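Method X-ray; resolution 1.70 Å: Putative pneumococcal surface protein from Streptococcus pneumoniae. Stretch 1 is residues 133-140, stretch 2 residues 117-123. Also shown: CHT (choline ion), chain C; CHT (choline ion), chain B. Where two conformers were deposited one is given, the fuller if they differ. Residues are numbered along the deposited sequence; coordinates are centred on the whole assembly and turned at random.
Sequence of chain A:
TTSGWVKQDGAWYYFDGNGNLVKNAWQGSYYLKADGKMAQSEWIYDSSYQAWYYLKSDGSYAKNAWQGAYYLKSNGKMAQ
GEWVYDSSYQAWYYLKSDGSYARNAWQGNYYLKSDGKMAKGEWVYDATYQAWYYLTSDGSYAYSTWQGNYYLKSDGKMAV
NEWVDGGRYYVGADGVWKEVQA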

# COMPACT_ATOMS: atom_id res chain seq x y z
N TYR A 133 6.34 -20.28 -1.73
CA TYR A 133 5.83 -19.74 -2.99
C TYR A 133 6.91 -18.91 -3.62
O TYR A 133 7.74 -18.33 -2.91
CB TYR A 133 4.58 -18.87 -2.76
CG TYR A 133 3.41 -19.69 -2.31
CD1 TYR A 133 3.29 -20.09 -0.99
CD2 TYR A 133 2.44 -20.10 -3.22
CE1 TYR A 133 2.24 -20.88 -0.57
CE2 TYR A 133 1.38 -20.89 -2.81
CZ TYR A 133 1.29 -21.27 -1.48
OH TYR A 133 0.23 -22.04 -1.06
N TYR A 134 6.93 -18.83 -4.94
CA TYR A 134 7.88 -17.93 -5.58
C TYR A 134 7.14 -16.82 -6.30
O TYR A 134 6.32 -17.08 -7.17
CB TYR A 134 8.81 -18.67 -6.56
CG TYR A 134 9.85 -17.70 -7.12
CD1 TYR A 134 10.90 -17.25 -6.33
CD2 TYR A 134 9.75 -17.21 -8.42
CE1 TYR A 134 11.84 -16.35 -6.82
CE2 TYR A 134 10.69 -16.32 -8.92
CZ TYR A 134 11.72 -15.88 -8.12
OH TYR A 134 12.65 -15.00 -8.62
N LEU A 135 7.44 -15.58 -5.93
CA LEU A 135 6.85 -14.43 -6.60
C LEU A 135 7.78 -13.96 -7.70
O LEU A 135 8.95 -13.67 -7.45
CB LEU A 135 6.58 -13.30 -5.61
CG LEU A 135 5.55 -13.52 -4.49
CD1 LEU A 135 4.27 -14.17 -5.02
CD2 LEU A 135 6.13 -14.36 -3.35
N THR A 136 7.25 -13.88 -8.92
CA THR A 136 8.05 -13.54 -10.10
C THR A 136 8.40 -12.05 -10.13
O THR A 136 8.08 -11.30 -9.21
CB THR A 136 7.30 -13.89 -11.40
OG1 THR A 136 6.12 -13.10 -11.51
CG2 THR A 136 6.94 -15.38 -11.45
N SER A 137 9.04 -11.61 -11.21
CA SER A 137 9.59 -10.25 -11.25
C SER A 137 8.51 -9.17 -11.19
O SER A 137 8.81 -8.05 -10.79
CB SER A 137 10.44 -10.05 -12.50
OG SER A 137 9.65 -10.12 -13.68
N ASP A 138 7.28 -9.50 -11.56
CA ASP A 138 6.23 -8.48 -11.50
C ASP A 138 5.37 -8.66 -10.25
O ASP A 138 4.37 -7.96 -10.07
CB ASP A 138 5.37 -8.50 -12.78
CG ASP A 138 4.42 -9.70 -12.88
OD1 ASP A 138 4.47 -10.63 -12.04
OD2 ASP A 138 3.62 -9.71 -13.84
N GLY A 139 5.77 -9.58 -9.38
CA GLY A 139 5.04 -9.82 -8.16
C GLY A 139 4.10 -11.02 -8.21
O GLY A 139 3.78 -11.58 -7.17
N SER A 140 3.65 -11.41 -9.40
CA SER A 140 2.64 -12.47 -9.49
C SER A 140 3.27 -13.81 -9.18
O SER A 140 4.41 -14.07 -9.58
CB SER A 140 1.99 -12.50 -10.88
OG SER A 140 2.95 -12.74 -11.89
C4 CHT C . 15.28 -21.00 -2.33
C5 CHT C . 15.10 -22.19 -1.39
C6 CHT C . 13.14 -21.33 -0.35
C7 CHT C . 12.94 -22.66 -2.31
C8 CHT C . 13.63 -23.61 -0.31
O6 CHT C . 15.56 -19.84 -1.56
N1 CHT C . 13.70 -22.42 -1.10
C4 CHT B . 3.17 -4.29 -9.79
C5 CHT B . 2.35 -5.03 -8.74
C6 CHT B . 0.53 -5.19 -10.25
C7 CHT B . 0.21 -5.53 -7.95
C8 CHT B . 0.66 -3.37 -8.78
O6 CHT B . 3.57 -5.23 -10.78
N1 CHT B . 0.94 -4.78 -8.93
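Stretch 2, residues 117-123: KMAKGEW

Stretch 2 runs antiparallel to stretch 1, largely extended but interrupted by a left-handed Gly121, with β-strand at Glu122 and Trp123 that pairs with the strand ending at Leu135. The two segments bury 538 Å² between them, both sides summed. Lys117 (phi/psi -69/132°) begins the segment out of reach of stretch 1, its side chain extended in an mttt rotamer. Met118 has a similar extended backbone (-67/132°). Its CB points sideways, but the ttp side chain brings CE within 3.9 Å of Gly139 CA and 4.0 Å of Asp138 O, while Met118 SD lies 3.4 Å from C5 of the chain B choline.

Ala119 (-73/145°) touches stretch 1 at two places, Leu135 and Gly139. Its CB packs against Leu135 CD2 at 3.7 Å, and its carbonyl O receives a CA-H...O contact from Gly139 CA at 3.6 Å. A water oxygen lies 2.7 Å from Ala119 O and 2.7 Å from Gly139 O, between the two backbones. Glycine suits position 139: with phi at 99° and psi at -25°, a CB would be jammed against the preceding carbonyl and would fall 2.7 Å from Met118 CE.

Lys120 (-157/120°) lies beside the type I turn from Thr136 to Gly139, its CA 4.4 Å from that of Gly139. The CB points sideways, but the end of the side chain comes nearer, and Lys120 NZ donates a hydrogen bond to Ser137 O at 2.6 Å. Its own backbone N is held by Glu122 OE2 at 2.9 Å. This local bond spans Gly121, whose left-handed conformation (58/47°) favours glycine and turns the chain into the strand. Gly121 N donates to Thr136 O at 3.0 Å, and Gly121 C lies 3.5 Å from Tyr134 OH.

At Glu122 (-161/157°) the chain enters the hydrogen-bonded pair with Leu135: Glu122 N donates to Leu135 O at 3.0 Å, and Leu135 N returns a bond to Glu122 O at 2.9 Å. The two side chains share one face of the sheet.

Trp123 forms the next, non-hydrogen-bonded pair with Tyr134, their CA atoms 4.5 Å apart and their side chains on the other face. Trp123 CA makes a CA-H...O contact with Tyr133 O at 3.4 Å. The m rotamer of the indole brings it under Tyr134, whose CB sits 3.8 Å from the centroid of the six-membered ring, almost on its normal. The tyrosine ring presents its edge to the five-membered ring, with centroids 4.7 Å apart and planes at 55°. Over the opposite indole face, C7 of the chain C choline approaches Trp123 CD2 to 3.5 Å.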

# COMPACT_ATOMS: atom_id res chain seq x y z
N LYS A 117 5.09 -4.60 2.39
CA LYS A 117 5.78 -4.56 1.10
C LYS A 117 5.43 -5.77 0.24
O LYS A 117 5.46 -6.90 0.71
CB LYS A 117 7.30 -4.48 1.31
CG LYS A 117 7.73 -3.20 1.98
CD LYS A 117 9.24 -3.14 2.17
CE LYS A 117 9.64 -1.79 2.72
NZ LYS A 117 11.04 -1.75 3.16
N MET A 118 5.09 -5.51 -1.02
CA MET A 118 4.83 -6.59 -1.96
C MET A 118 6.08 -7.37 -2.27
O MET A 118 7.12 -6.80 -2.59
CB MET A 118 4.26 -6.04 -3.25
CG MET A 118 3.79 -7.14 -4.19
SD MET A 118 3.47 -6.50 -5.84
CE MET A 118 5.13 -6.34 -6.50
N ALA A 119 5.97 -8.70 -2.20
CA ALA A 119 7.08 -9.55 -2.57
C ALA A 119 7.27 -9.55 -4.09
O ALA A 119 6.30 -9.50 -4.85
CB ALA A 119 6.85 -10.96 -2.06
N LYS A 120 8.53 -9.63 -4.52
CA LYS A 120 8.87 -9.45 -5.93
C LYS A 120 10.20 -10.14 -6.23
O LYS A 120 11.21 -9.81 -5.62
CB LYS A 120 8.94 -7.95 -6.24
CG LYS A 120 9.29 -7.59 -7.66
CD LYS A 120 9.16 -6.08 -7.86
CE LYS A 120 10.31 -5.52 -8.68
NZ LYS A 120 10.53 -6.29 -9.94
N GLY A 121 10.20 -11.11 -7.14
CA GLY A 121 11.41 -11.84 -7.49
C GLY A 121 12.04 -12.52 -6.30
O GLY A 121 13.25 -12.41 -6.07
N GLU A 122 11.23 -13.21 -5.51
CA GLU A 122 11.70 -13.75 -4.24
C GLU A 122 10.79 -14.87 -3.75
O GLU A 122 9.61 -14.96 -4.11
CB GLU A 122 11.78 -12.66 -3.17
CG GLU A 122 10.44 -12.09 -2.76
CD GLU A 122 10.57 -10.89 -1.82
OE1 GLU A 122 10.88 -11.10 -0.63
OE2 GLU A 122 10.37 -9.75 -2.27
N TRP A 123 11.37 -15.72 -2.91
CA TRP A 123 10.65 -16.78 -2.24
C TRP A 123 10.01 -16.27 -0.95
O TRP A 123 10.61 -15.47 -0.23
CB TRP A 123 11.59 -17.94 -1.92
CG TRP A 123 12.04 -18.70 -3.11
CD1 TRP A 123 13.17 -18.49 -3.87
CD2 TRP A 123 11.38 -19.83 -3.69
NE1 TRP A 123 13.24 -19.41 -4.88
CE2 TRP A 123 12.15 -20.24 -4.80
CE3 TRP A 123 10.20 -20.52 -3.38
CZ2 TRP A 123 11.78 -21.33 -5.59
CZ3 TRP A 123 9.85 -21.60 -4.17
CH2 TRP A 123 10.63 -21.99 -5.26
O HOH W 1 3.77 -10.46 -4.69